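Local coordinates for Dbv8 protein (Nonomuraea, PDB 4MFZ), which probably transfers a long fatty acyl chain, such as decanoyl, from acyl-CoA to an amino group of a glycopeptide antibiotic, as a GNAT-fold N-acyltransferase, at residues Leu160-Glu165 / Thr186-Gly191; Arg62-Arg67 / Val134-Leu139; Phe297-Asn302 / Ala318-Leu323; Leu119-Gly124 / Tyr174-Thr179. All coordinates share one frame; numbering follows the deposited sequence.

Contact 1: Leu160-Glu165 / Thr186-Gly191; sequences LTQLGE and TLLVRG
Leu188 meets Leu160 and Gln162 in the helical N-terminal acyltransferase domain, where Leu188 of helix 182-192 packs against the junction of helices 153-160 and 162-174, beside Trp184 and Leu185, which also touch Gln162. Along 186-191, Leu188 comes first, its CB pointing at the other segment. Its CG stands anti to the backbone N (chi1 -177°), which carries both methyls across. CD1 lies 3.6 Å from CB of Gln162 and also brushes CG, while CD2 comes to 4.1 Å from CD2 of Leu160; these two leucine side chains cross at about a right angle. Gln162 thus offers its aliphatic root to the leucine, and a bend at chi2 (72°) leads its amide away from Leu188, where OE1 is hydrogen-bonded to Gln200. The next residue, Val189, instead turns its flank to Phe135 of helix 130-148 and Leu102 of helix 89-104. After it the helix ends in a Schellman motif. Gly191, with positive phi, is the C-prime residue: Leu192 N bonds back to Leu187 O, and Gly191 N donates to Leu188 O over 3.0 Å.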
# COMPACT_ATOMS: atom_id res chain seq x y z
N LEU A 160 2.23 -0.80 10.56
CA LEU A 160 3.51 -0.52 9.94
C LEU A 160 4.06 -1.70 9.14
O LEU A 160 4.83 -1.47 8.18
CB LEU A 160 4.52 -0.04 11.00
CG LEU A 160 4.30 1.36 11.57
CD1 LEU A 160 5.38 1.63 12.59
CD2 LEU A 160 4.30 2.48 10.50
N THR A 161 3.68 -2.94 9.50
CA THR A 161 4.12 -4.14 8.77
C THR A 161 3.73 -4.17 7.29
O THR A 161 4.23 -5.02 6.54
CB THR A 161 3.66 -5.50 9.37
OG1 THR A 161 2.24 -5.65 9.20
CG2 THR A 161 4.03 -5.61 10.83
N GLN A 162 2.86 -3.27 6.85
CA GLN A 162 2.63 -3.14 5.40
C GLN A 162 3.95 -2.94 4.64
O GLN A 162 4.08 -3.36 3.49
CB GLN A 162 1.61 -2.02 5.05
CG GLN A 162 1.47 -1.73 3.55
CD GLN A 162 0.73 -2.84 2.81
OE1 GLN A 162 -0.29 -3.32 3.26
NE2 GLN A 162 1.24 -3.25 1.66
N LEU A 163 4.95 -2.33 5.26
CA LEU A 163 6.23 -2.14 4.55
C LEU A 163 6.87 -3.51 4.11
O LEU A 163 7.33 -3.65 2.97
CB LEU A 163 7.22 -1.33 5.37
CG LEU A 163 8.53 -1.15 4.58
CD1 LEU A 163 8.39 -0.03 3.55
CD2 LEU A 163 9.69 -0.93 5.51
N GLY A 164 6.88 -4.49 5.01
CA GLY A 164 7.32 -5.86 4.67
C GLY A 164 6.57 -6.42 3.49
O GLY A 164 7.16 -6.95 2.54
N GLU A 165 5.24 -6.28 3.51
CA GLU A 165 4.38 -6.74 2.41
C GLU A 165 4.69 -6.11 1.07
O GLU A 165 4.80 -6.81 0.05
CB GLU A 165 2.88 -6.53 2.74
CG GLU A 165 1.94 -7.20 1.72
CD GLU A 165 0.47 -7.37 2.18
OE1 GLU A 165 0.22 -7.87 3.29
OE2 GLU A 165 -0.45 -7.01 1.40
N THR A 186 2.80 5.47 1.13
CA THR A 186 2.68 6.94 1.36
C THR A 186 1.46 7.31 2.19
O THR A 186 1.57 7.99 3.21
CB THR A 186 2.74 7.74 0.04
OG1 THR A 186 3.98 7.49 -0.58
CG2 THR A 186 2.66 9.22 0.27
N LEU A 187 0.29 6.85 1.76
CA LEU A 187 -0.93 7.07 2.52
C LEU A 187 -0.86 6.54 3.98
O LEU A 187 -1.32 7.20 4.92
CB LEU A 187 -2.07 6.42 1.76
CG LEU A 187 -3.47 6.95 2.03
CD1 LEU A 187 -3.55 8.40 1.54
CD2 LEU A 187 -4.47 6.05 1.30
N LEU A 188 -0.27 5.36 4.15
CA LEU A 188 -0.16 4.72 5.46
C LEU A 188 0.79 5.50 6.37
O LEU A 188 0.48 5.77 7.53
CB LEU A 188 0.33 3.29 5.29
CG LEU A 188 0.43 2.47 6.60
CD1 LEU A 188 0.14 0.98 6.30
CD2 LEU A 188 1.79 2.65 7.22
N VAL A 189 1.94 5.89 5.84
CA VAL A 189 2.92 6.61 6.64
C VAL A 189 2.56 8.09 6.89
O VAL A 189 3.17 8.73 7.75
CB VAL A 189 4.38 6.43 6.11
CG1 VAL A 189 4.78 7.56 5.18
CG2 VAL A 189 5.36 6.40 7.28
N ARG A 190 1.56 8.59 6.17
CA ARG A 190 0.91 9.85 6.49
C ARG A 190 -0.23 9.71 7.50
O ARG A 190 -1.02 10.63 7.64
CB ARG A 190 0.34 10.52 5.25
CG ARG A 190 1.33 11.31 4.41
CD ARG A 190 0.61 11.86 3.17
NE ARG A 190 -0.32 12.91 3.55
CZ ARG A 190 -1.61 12.97 3.22
NH1 ARG A 190 -2.16 12.08 2.42
NH2 ARG A 190 -2.34 13.98 3.70
N GLY A 191 -0.33 8.56 8.18
CA GLY A 191 -1.29 8.41 9.30
C GLY A 191 -2.73 8.24 8.87
O GLY A 191 -3.64 8.49 9.65

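Contact 2: Arg62-Arg67 / Val134-Leu139; sequences RDLLHR and VFLATL
A leucine-to-leucine crossing of two helices, built without any polar contact between them, joins the end of helix 58-67 to the middle of helix 130-148 in the N-terminal acyltransferase domain. The short segments run nearly perpendicular, at 99°, and their axes stay 12.4 Å apart, so the gap is bridged by side-chain ends while the backbones remain well separated. Leu64 takes part in two of the three side-chain contacts. With CG anti to the backbone N (chi1 -173°), its branched end is directed at helix 130-148, and CD2 arrives beside two methyls at once: it lies 3.9 Å from CD2 of Leu136 and equally 3.9 Å from CD2 of Leu139. The two encounters differ in kind. Leu64 and Leu136 slide past one another in opposite directions, whereas Leu64 and Leu139 reach toward each other tip to tip. Leu65 adds a lighter touch, its CD2 standing 4.2 Å from CD2 of Leu136, so that this one Leu136 methyl is shared by both residues of helix 58-67. Within helix 130-148, Thr138 OG1 donates to Val134 O at 2.7 Å and is also hydrogen-bonded to His99, from helix 89-104. Leu65 extends to Val75, Ile78 and Val79 of helix 72-81, and Leu64 lies against Trp157 of helix 153-160, which also forms a cation-pi contact with Arg67. Helix 89-104 packs along Val134 and Thr138, placing helix 130-148 between it and helix 58-67.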
# COMPACT_ATOMS: atom_id res chain seq x y z
N ARG A 62 18.66 -3.43 10.59
CA ARG A 62 18.24 -4.85 10.57
C ARG A 62 17.06 -5.09 11.52
O ARG A 62 16.02 -5.63 11.11
CB ARG A 62 19.41 -5.76 10.96
CG ARG A 62 20.56 -5.71 9.97
CD ARG A 62 21.71 -6.67 10.30
NE ARG A 62 22.64 -6.64 9.17
CZ ARG A 62 23.66 -5.79 9.01
NH1 ARG A 62 23.96 -4.89 9.93
NH2 ARG A 62 24.39 -5.85 7.91
N ASP A 63 17.23 -4.67 12.77
CA ASP A 63 16.21 -4.84 13.83
C ASP A 63 14.85 -4.18 13.50
O ASP A 63 13.78 -4.81 13.63
CB ASP A 63 16.70 -4.30 15.17
CG ASP A 63 17.80 -5.15 15.79
OD1 ASP A 63 18.20 -6.21 15.23
OD2 ASP A 63 18.28 -4.72 16.86
N LEU A 64 14.89 -2.92 13.09
CA LEU A 64 13.68 -2.24 12.69
C LEU A 64 13.03 -2.93 11.48
O LEU A 64 11.83 -3.19 11.50
CB LEU A 64 13.96 -0.76 12.40
CG LEU A 64 12.76 0.16 12.12
CD1 LEU A 64 11.76 0.07 13.27
CD2 LEU A 64 13.22 1.60 11.90
N LEU A 65 13.82 -3.24 10.45
CA LEU A 65 13.26 -3.84 9.23
C LEU A 65 12.66 -5.24 9.48
O LEU A 65 11.69 -5.62 8.83
CB LEU A 65 14.29 -3.88 8.09
CG LEU A 65 14.66 -2.54 7.46
CD1 LEU A 65 16.00 -2.64 6.73
CD2 LEU A 65 13.57 -2.05 6.52
N HIS A 66 13.24 -5.99 10.41
CA HIS A 66 12.66 -7.27 10.82
C HIS A 66 11.34 -7.07 11.49
O HIS A 66 10.38 -7.80 11.22
CB HIS A 66 13.58 -8.03 11.77
CG HIS A 66 13.02 -9.36 12.18
ND1 HIS A 66 12.81 -10.35 11.30
CD2 HIS A 66 12.61 -9.84 13.42
CE1 HIS A 66 12.31 -11.43 11.94
NE2 HIS A 66 12.17 -11.11 13.24
N ARG A 67 11.28 -6.10 12.39
CA ARG A 67 10.05 -5.74 13.06
C ARG A 67 8.99 -5.33 12.03
O ARG A 67 7.81 -5.56 12.24
CB ARG A 67 10.27 -4.58 14.02
CG ARG A 67 10.95 -4.91 15.34
CD ARG A 67 10.81 -3.71 16.26
NE ARG A 67 9.44 -3.64 16.79
CZ ARG A 67 9.01 -2.76 17.68
NH1 ARG A 67 9.83 -1.82 18.16
NH2 ARG A 67 7.75 -2.80 18.10
N VAL A 134 12.17 6.66 2.50
CA VAL A 134 11.16 7.68 2.86
C VAL A 134 10.32 7.15 4.05
O VAL A 134 10.05 7.87 5.01
CB VAL A 134 10.23 8.01 1.67
CG1 VAL A 134 9.19 9.03 2.08
CG2 VAL A 134 11.02 8.56 0.50
N PHE A 135 9.94 5.87 3.99
CA PHE A 135 9.17 5.26 5.10
C PHE A 135 9.91 5.34 6.43
O PHE A 135 9.38 5.87 7.40
CB PHE A 135 8.88 3.81 4.78
CG PHE A 135 7.76 3.23 5.57
CD1 PHE A 135 6.45 3.32 5.09
CD2 PHE A 135 8.01 2.56 6.78
CE1 PHE A 135 5.39 2.76 5.84
CE2 PHE A 135 6.96 2.00 7.50
CZ PHE A 135 5.66 2.10 7.03
N LEU A 136 11.15 4.84 6.46
CA LEU A 136 11.95 4.83 7.69
C LEU A 136 12.22 6.25 8.22
O LEU A 136 12.08 6.49 9.44
CB LEU A 136 13.28 4.09 7.48
CG LEU A 136 13.31 2.63 7.03
CD1 LEU A 136 14.76 2.19 6.78
CD2 LEU A 136 12.62 1.74 8.08
N ALA A 137 12.56 7.17 7.32
CA ALA A 137 12.77 8.60 7.68
C ALA A 137 11.53 9.20 8.37
O ALA A 137 11.65 10.05 9.22
CB ALA A 137 13.13 9.40 6.43
N THR A 138 10.35 8.76 7.98
CA THR A 138 9.09 9.41 8.38
C THR A 138 8.47 8.73 9.62
O THR A 138 7.48 9.23 10.17
CB THR A 138 8.12 9.47 7.18
OG1 THR A 138 8.81 10.07 6.08
CG2 THR A 138 6.87 10.35 7.46
N LEU A 139 9.04 7.61 10.05
CA LEU A 139 8.51 6.83 11.19
C LEU A 139 8.37 7.63 12.49
O LEU A 139 7.34 7.54 13.13
CB LEU A 139 9.35 5.57 11.44
CG LEU A 139 8.66 4.21 11.38
CD1 LEU A 139 7.74 4.17 10.18
CD2 LEU A 139 9.67 3.07 11.28

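Contact 3: Phe297-Asn302 / Ala318-Leu323; sequences FVFRYN and AVVTHL. With MFK (decanoyl-CoA), chain B.
Phe299 meets Val319 at the edge of its ring: CG1 of the valine lies near the ring plane, 3.7 Å from CE2, and the two side chains slide past each other in opposite directions. The neighbouring atom CZ comes to 4.0 Å from CG2 of Val320, whose side chain crosses that of Phe299 at about a right angle. A third apolar touch pairs the valines, with CG2 of Val298 at 4.2 Å from CG2 of Val319. Val298 has its branches divided between two tasks. Its CG2 faces helix 314-324, while CG1, anti to the backbone N (chi1 -179°), lies over one face of the Phe299 ring, offset toward the rim, and is also 3.8 Å from N1 of the decanoyl-CoA adenine. The contact therefore joins helices 291-299 and 314-324 of the GNAT-like C-terminal domain right beside the bound acyl donor, with Phe297 and Val298 forming part of its pocket. Phe297 attends to the pantetheine arm: its CD1 is 3.7 Å from the amide oxygen OAM, approached obliquely, and on the protein side its ring meets that of Trp257. Farther out, helix 291-299 gives way at Arg300, the first residue to leave helical geometry, with positive phi (57°). Its guanidinium group forms salt bridges to Glu296 through NH1 and to Glu219 through NH2, linking the helix end both to its own preceding turn and to a separate loop. Ser313 and Thr314, at the start of helix 314-324, are hydrogen-bonded to the same decanoyl-CoA.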
# COMPACT_ATOMS: atom_id res chain seq x y z
N PHE A 297 -3.70 -10.33 -8.32
CA PHE A 297 -3.90 -10.71 -6.93
C PHE A 297 -3.95 -12.22 -6.74
O PHE A 297 -3.82 -12.70 -5.62
CB PHE A 297 -5.16 -10.06 -6.37
CG PHE A 297 -5.06 -8.56 -6.19
CD1 PHE A 297 -4.58 -8.02 -4.99
CD2 PHE A 297 -5.46 -7.69 -7.20
CE1 PHE A 297 -4.50 -6.64 -4.82
CE2 PHE A 297 -5.37 -6.32 -7.05
CZ PHE A 297 -4.89 -5.79 -5.85
N VAL A 298 -4.16 -12.98 -7.82
CA VAL A 298 -4.16 -14.43 -7.68
C VAL A 298 -2.77 -15.01 -7.97
O VAL A 298 -2.37 -15.99 -7.33
CB VAL A 298 -5.27 -15.13 -8.51
CG1 VAL A 298 -5.24 -16.64 -8.32
CG2 VAL A 298 -6.64 -14.61 -8.11
N PHE A 299 -2.02 -14.40 -8.90
CA PHE A 299 -0.71 -14.95 -9.31
C PHE A 299 0.46 -14.00 -9.19
O PHE A 299 1.59 -14.42 -9.36
CB PHE A 299 -0.74 -15.44 -10.76
CG PHE A 299 -1.74 -16.51 -11.04
CD1 PHE A 299 -1.45 -17.85 -10.73
CD2 PHE A 299 -2.95 -16.20 -11.65
CE1 PHE A 299 -2.38 -18.85 -11.00
CE2 PHE A 299 -3.88 -17.19 -11.93
CZ PHE A 299 -3.59 -18.53 -11.61
N ARG A 300 0.20 -12.73 -8.96
CA ARG A 300 1.23 -11.69 -8.94
C ARG A 300 1.92 -11.76 -10.30
O ARG A 300 3.16 -11.71 -10.46
CB ARG A 300 2.15 -11.87 -7.74
CG ARG A 300 2.35 -10.62 -6.90
CD ARG A 300 1.09 -9.77 -6.68
NE ARG A 300 0.38 -10.00 -5.42
CZ ARG A 300 -0.32 -9.08 -4.77
NH1 ARG A 300 -0.42 -7.83 -5.25
NH2 ARG A 300 -0.92 -9.38 -3.62
N TYR A 301 1.04 -11.86 -11.29
CA TYR A 301 1.34 -12.12 -12.68
C TYR A 301 2.39 -11.18 -13.23
O TYR A 301 2.37 -9.99 -12.94
CB TYR A 301 0.06 -11.95 -13.49
CG TYR A 301 0.19 -12.38 -14.90
CD1 TYR A 301 0.45 -13.71 -15.20
CD2 TYR A 301 0.08 -11.46 -15.95
CE1 TYR A 301 0.59 -14.13 -16.50
CE2 TYR A 301 0.21 -11.88 -17.25
CZ TYR A 301 0.47 -13.22 -17.51
OH TYR A 301 0.61 -13.68 -18.79
N ASN A 302 3.29 -11.73 -14.05
CA ASN A 302 4.30 -10.94 -14.73
C ASN A 302 4.50 -11.32 -16.21
O ASN A 302 5.62 -11.48 -16.65
CB ASN A 302 5.62 -10.98 -13.94
CG ASN A 302 6.60 -9.88 -14.36
OD1 ASN A 302 6.20 -8.77 -14.78
ND2 ASN A 302 7.88 -10.17 -14.23
N ALA A 318 -9.67 -21.99 -11.97
CA ALA A 318 -10.75 -21.13 -12.49
C ALA A 318 -10.26 -19.92 -13.29
O ALA A 318 -10.81 -19.63 -14.35
CB ALA A 318 -11.65 -20.63 -11.37
N VAL A 319 -9.29 -19.19 -12.74
CA VAL A 319 -8.81 -17.99 -13.42
C VAL A 319 -8.29 -18.37 -14.81
O VAL A 319 -8.75 -17.82 -15.81
CB VAL A 319 -7.76 -17.22 -12.60
CG1 VAL A 319 -7.11 -16.14 -13.44
CG2 VAL A 319 -8.40 -16.60 -11.37
N VAL A 320 -7.37 -19.33 -14.85
CA VAL A 320 -6.76 -19.81 -16.10
C VAL A 320 -7.77 -20.40 -17.08
O VAL A 320 -7.79 -20.02 -18.29
CB VAL A 320 -5.60 -20.79 -15.79
CG1 VAL A 320 -5.24 -21.64 -17.01
CG2 VAL A 320 -4.40 -20.01 -15.26
N THR A 321 -8.62 -21.32 -16.60
CA THR A 321 -9.59 -21.96 -17.49
C THR A 321 -10.51 -20.92 -18.13
O THR A 321 -10.74 -20.97 -19.34
CB THR A 321 -10.40 -23.12 -16.84
OG1 THR A 321 -11.51 -22.61 -16.11
CG2 THR A 321 -9.54 -24.01 -15.96
N HIS A 322 -11.00 -19.98 -17.32
CA HIS A 322 -11.89 -18.91 -17.79
C HIS A 322 -11.25 -18.08 -18.90
O HIS A 322 -11.86 -17.83 -19.95
CB HIS A 322 -12.24 -18.03 -16.61
CG HIS A 322 -13.46 -17.17 -16.79
ND1 HIS A 322 -13.38 -15.82 -16.96
CD2 HIS A 322 -14.80 -17.48 -16.77
CE1 HIS A 322 -14.61 -15.31 -17.05
NE2 HIS A 322 -15.49 -16.33 -16.93
N LEU A 323 -10.02 -17.64 -18.65
CA LEU A 323 -9.25 -16.87 -19.63
C LEU A 323 -8.90 -17.65 -20.90
O LEU A 323 -9.02 -17.13 -22.01
CB LEU A 323 -7.97 -16.31 -18.97
CG LEU A 323 -8.14 -15.09 -18.04
CD1 LEU A 323 -6.82 -14.61 -17.45
CD2 LEU A 323 -8.81 -13.95 -18.78
CCG MFK B . -15.11 -11.11 0.92
CCF MFK B . -15.95 -9.91 1.38
CCE MFK B . -15.14 -8.64 1.21
CCD MFK B . -15.23 -8.20 -0.22
CCC MFK B . -14.93 -6.72 -0.28
CCB MFK B . -13.67 -6.48 -1.08
CCA MFK B . -13.62 -5.00 -1.40
CBZ MFK B . -12.42 -4.40 -0.68
CAK MFK B . -11.37 -3.98 -1.70
CAJ MFK B . -10.09 -4.80 -1.49
OAL MFK B . -9.72 -5.17 -0.37
SAI MFK B . -9.22 -5.12 -2.97
CAH MFK B . -7.82 -6.17 -2.40
CAG MFK B . -8.26 -7.60 -2.05
NAF MFK B . -7.07 -8.29 -1.52
CAE MFK B . -6.56 -9.40 -2.09
OAM MFK B . -7.06 -9.97 -3.05
CAD MFK B . -5.30 -9.96 -1.39
CAC MFK B . -4.96 -11.35 -1.96
NAB MFK B . -6.10 -12.28 -1.81
CAA MFK B . -6.11 -13.12 -0.77
OAO MFK B . -5.20 -13.16 0.07
CAN MFK B . -7.29 -14.10 -0.69
OAU MFK B . -8.03 -14.12 -1.94
CAP MFK B . -8.23 -13.83 0.50
CAR MFK B . -8.76 -12.41 0.41
CAS MFK B . -7.54 -14.00 1.85
CAQ MFK B . -9.40 -14.80 0.44
OAT MFK B . -8.88 -16.11 0.50
PAV MFK B . -9.69 -17.34 1.15
OAX MFK B . -10.17 -17.00 2.50
OAW MFK B . -8.86 -18.57 0.98
OAY MFK B . -10.92 -17.33 0.12
PAZ MFK B . -11.96 -18.52 -0.18
OBA MFK B . -13.16 -17.83 -0.93
OBB MFK B . -12.42 -19.23 1.03
O5' MFK B . -11.29 -19.39 -1.35
C5' MFK B . -11.91 -20.51 -1.94
C4' MFK B . -10.91 -21.11 -2.94
O4' MFK B . -10.13 -20.13 -3.72
C3' MFK B . -9.86 -21.93 -2.23
O3' MFK B . -9.46 -22.98 -3.11
PBV MFK B . -9.32 -24.48 -2.52
OBW MFK B . -7.99 -24.38 -1.67
OBY MFK B . -9.08 -25.39 -3.85
OBX MFK B . -10.39 -24.93 -1.63
C2' MFK B . -8.75 -20.89 -2.05
O2' MFK B . -7.47 -21.46 -1.80
C1' MFK B . -8.74 -20.22 -3.39
N9 MFK B . -8.14 -18.86 -3.31
C8 MFK B . -8.72 -17.77 -2.79
N7 MFK B . -7.86 -16.75 -2.92
C5 MFK B . -6.78 -17.20 -3.57
C4 MFK B . -6.96 -18.50 -3.80
N3 MFK B . -6.04 -19.21 -4.47
C2 MFK B . -4.72 -18.68 -4.89
N1 MFK B . -4.64 -17.24 -4.58
C6 MFK B . -5.64 -16.60 -3.96
N6 MFK B . -5.51 -15.30 -3.71

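Contact 4: Leu119-Gly124 / Tyr174-Thr179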
# COMPACT_ATOMS: atom_id res chain seq x y z
N LEU A 119 11.12 5.07 -8.81
CA LEU A 119 12.32 5.65 -9.46
C LEU A 119 12.98 4.68 -10.45
O LEU A 119 12.79 3.46 -10.34
CB LEU A 119 13.34 6.07 -8.40
CG LEU A 119 12.91 7.00 -7.27
CD1 LEU A 119 14.13 7.42 -6.43
CD2 LEU A 119 12.17 8.21 -7.82
N PRO A 120 13.74 5.22 -11.44
CA PRO A 120 14.49 4.36 -12.35
C PRO A 120 15.52 3.56 -11.58
O PRO A 120 16.26 4.13 -10.77
CB PRO A 120 15.16 5.35 -13.32
CG PRO A 120 14.20 6.51 -13.34
CD PRO A 120 13.72 6.62 -11.91
N TYR A 121 15.55 2.25 -11.81
CA TYR A 121 16.45 1.36 -11.05
C TYR A 121 17.90 1.35 -11.53
O TYR A 121 18.77 0.87 -10.80
CB TYR A 121 15.94 -0.10 -10.98
CG TYR A 121 14.58 -0.30 -10.33
CD1 TYR A 121 14.03 0.66 -9.48
CD2 TYR A 121 13.84 -1.49 -10.56
CE1 TYR A 121 12.78 0.47 -8.89
CE2 TYR A 121 12.61 -1.70 -9.96
CZ TYR A 121 12.08 -0.73 -9.13
OH TYR A 121 10.83 -0.93 -8.55
N GLU A 122 18.19 1.86 -12.73
CA GLU A 122 19.58 1.81 -13.26
C GLU A 122 20.60 2.62 -12.44
O GLU A 122 21.82 2.46 -12.57
CB GLU A 122 19.62 2.23 -14.73
CG GLU A 122 19.13 3.65 -14.99
CD GLU A 122 17.66 3.70 -15.35
OE1 GLU A 122 17.33 4.54 -16.22
OE2 GLU A 122 16.85 2.89 -14.81
N THR A 123 20.07 3.49 -11.59
CA THR A 123 20.85 4.36 -10.73
C THR A 123 21.35 3.64 -9.44
O THR A 123 22.20 4.15 -8.70
CB THR A 123 19.96 5.61 -10.46
OG1 THR A 123 20.49 6.76 -11.14
CG2 THR A 123 19.75 5.86 -9.05
N GLY A 124 20.84 2.44 -9.18
CA GLY A 124 21.36 1.61 -8.08
C GLY A 124 20.29 1.22 -7.07
O GLY A 124 19.13 1.62 -7.21
N TYR A 174 8.43 -9.69 -9.43
CA TYR A 174 9.54 -9.42 -10.39
C TYR A 174 10.83 -10.24 -10.21
O TYR A 174 11.69 -10.25 -11.10
CB TYR A 174 9.89 -7.92 -10.44
CG TYR A 174 8.72 -7.04 -10.81
CD1 TYR A 174 8.26 -6.95 -12.12
CD2 TYR A 174 8.05 -6.31 -9.82
CE1 TYR A 174 7.16 -6.14 -12.43
CE2 TYR A 174 6.97 -5.51 -10.12
CZ TYR A 174 6.53 -5.44 -11.42
OH TYR A 174 5.44 -4.65 -11.67
N GLY A 175 10.97 -10.93 -9.09
CA GLY A 175 12.21 -11.64 -8.82
C GLY A 175 13.38 -10.70 -8.54
O GLY A 175 14.54 -11.08 -8.70
N GLU A 176 13.06 -9.47 -8.13
CA GLU A 176 14.07 -8.46 -7.80
C GLU A 176 13.51 -7.48 -6.76
O GLU A 176 12.31 -7.45 -6.51
CB GLU A 176 14.55 -7.72 -9.06
CG GLU A 176 13.49 -6.89 -9.75
CD GLU A 176 13.93 -6.30 -11.07
OE1 GLU A 176 13.72 -5.09 -11.27
OE2 GLU A 176 14.46 -7.04 -11.93
N GLY A 177 14.39 -6.68 -6.16
CA GLY A 177 14.04 -5.79 -5.06
C GLY A 177 13.20 -4.57 -5.43
O GLY A 177 13.34 -4.00 -6.53
N GLY A 178 12.31 -4.20 -4.52
CA GLY A 178 11.57 -2.96 -4.68
C GLY A 178 10.41 -2.86 -3.71
O GLY A 178 10.30 -3.64 -2.77
N THR A 179 9.57 -1.85 -3.93
CA THR A 179 8.34 -1.64 -3.18
C THR A 179 7.19 -1.66 -4.18
O THR A 179 7.21 -0.92 -5.17
CB THR A 179 8.32 -0.27 -2.46
OG1 THR A 179 8.73 0.76 -3.38
CG2 THR A 179 9.23 -0.23 -1.28
O HOH W 1 10.56 -0.12 -6.07
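Tyr121 supplies the largest buried surface here, reaching from one loop of the N-terminal acyltransferase domain to another and meeting Glu176 and the glycines that follow it. Its CG lies anti to the carbonyl carbon (chi1 -60°), and the ring extends toward 174-179 with its CD2-CE2 side leading. OE1 of Glu176 sits at that edge, near the ring plane, 3.7 Å from CD2, a position in which the carboxylate oxygen faces the weakly positive rim of C-H groups. The carboxylate plane itself is turned 52° from the ring. With CG between the backbone N and the carbonyl carbon (chi1 65°) and the chain extended beyond it, Glu176 carries its carboxylate out to the tyrosine edge. OE1 has a stronger partner in Arg128 of helix 125-128, with which it forms a salt bridge; the same NH1 is hydrogen-bonded to Gly177 O, so a single arginine nitrogen ties together the side chain and backbone of adjacent residues. Gly177 O also lies 4.2 Å from Tyr121 CE2, obliquely to the ring. At the far end of the tyrosine, OH passes 4.4 Å from Gly178 CA, where the absence of a side chain leaves room for the hydroxyl. A water molecule completes the span: it is hydrogen-bonded to Tyr121 OH at 2.6 Å and accepts from Thr179 N at 2.9 Å. Both loops pack on the first turn of helix 130-148, Leu119 on Phe130 and Thr179 on His131 and Val132; segment 174-179 connects helix 162-174 to helix 182-192.

In the fold
Contacts 1, 2 and 4 all belong to the helical N-terminal domain, whereas contact 3 lies in the GNAT-like domain against decanoyl-CoA. Contacts 1 and 2, with centres 10 Å apart, form one continuous apolar core: the Phe135 ring of contact 2 meets Leu160 and Leu188 of contact 1, with Leu160 CD2 at 3.7 Å from Phe135 CZ. Contact 4 interleaves with both along the chain without touching either. It does touch contact 3, where Asn302 OD1 is 3.7 Å from Tyr174 CE1, a small packing contact between the two domains. Contact 1 stays clear of the ligand, the Gln162 side chain being about 10 Å from it, while contacts 2 and 3 lie about 33 Å apart between centres.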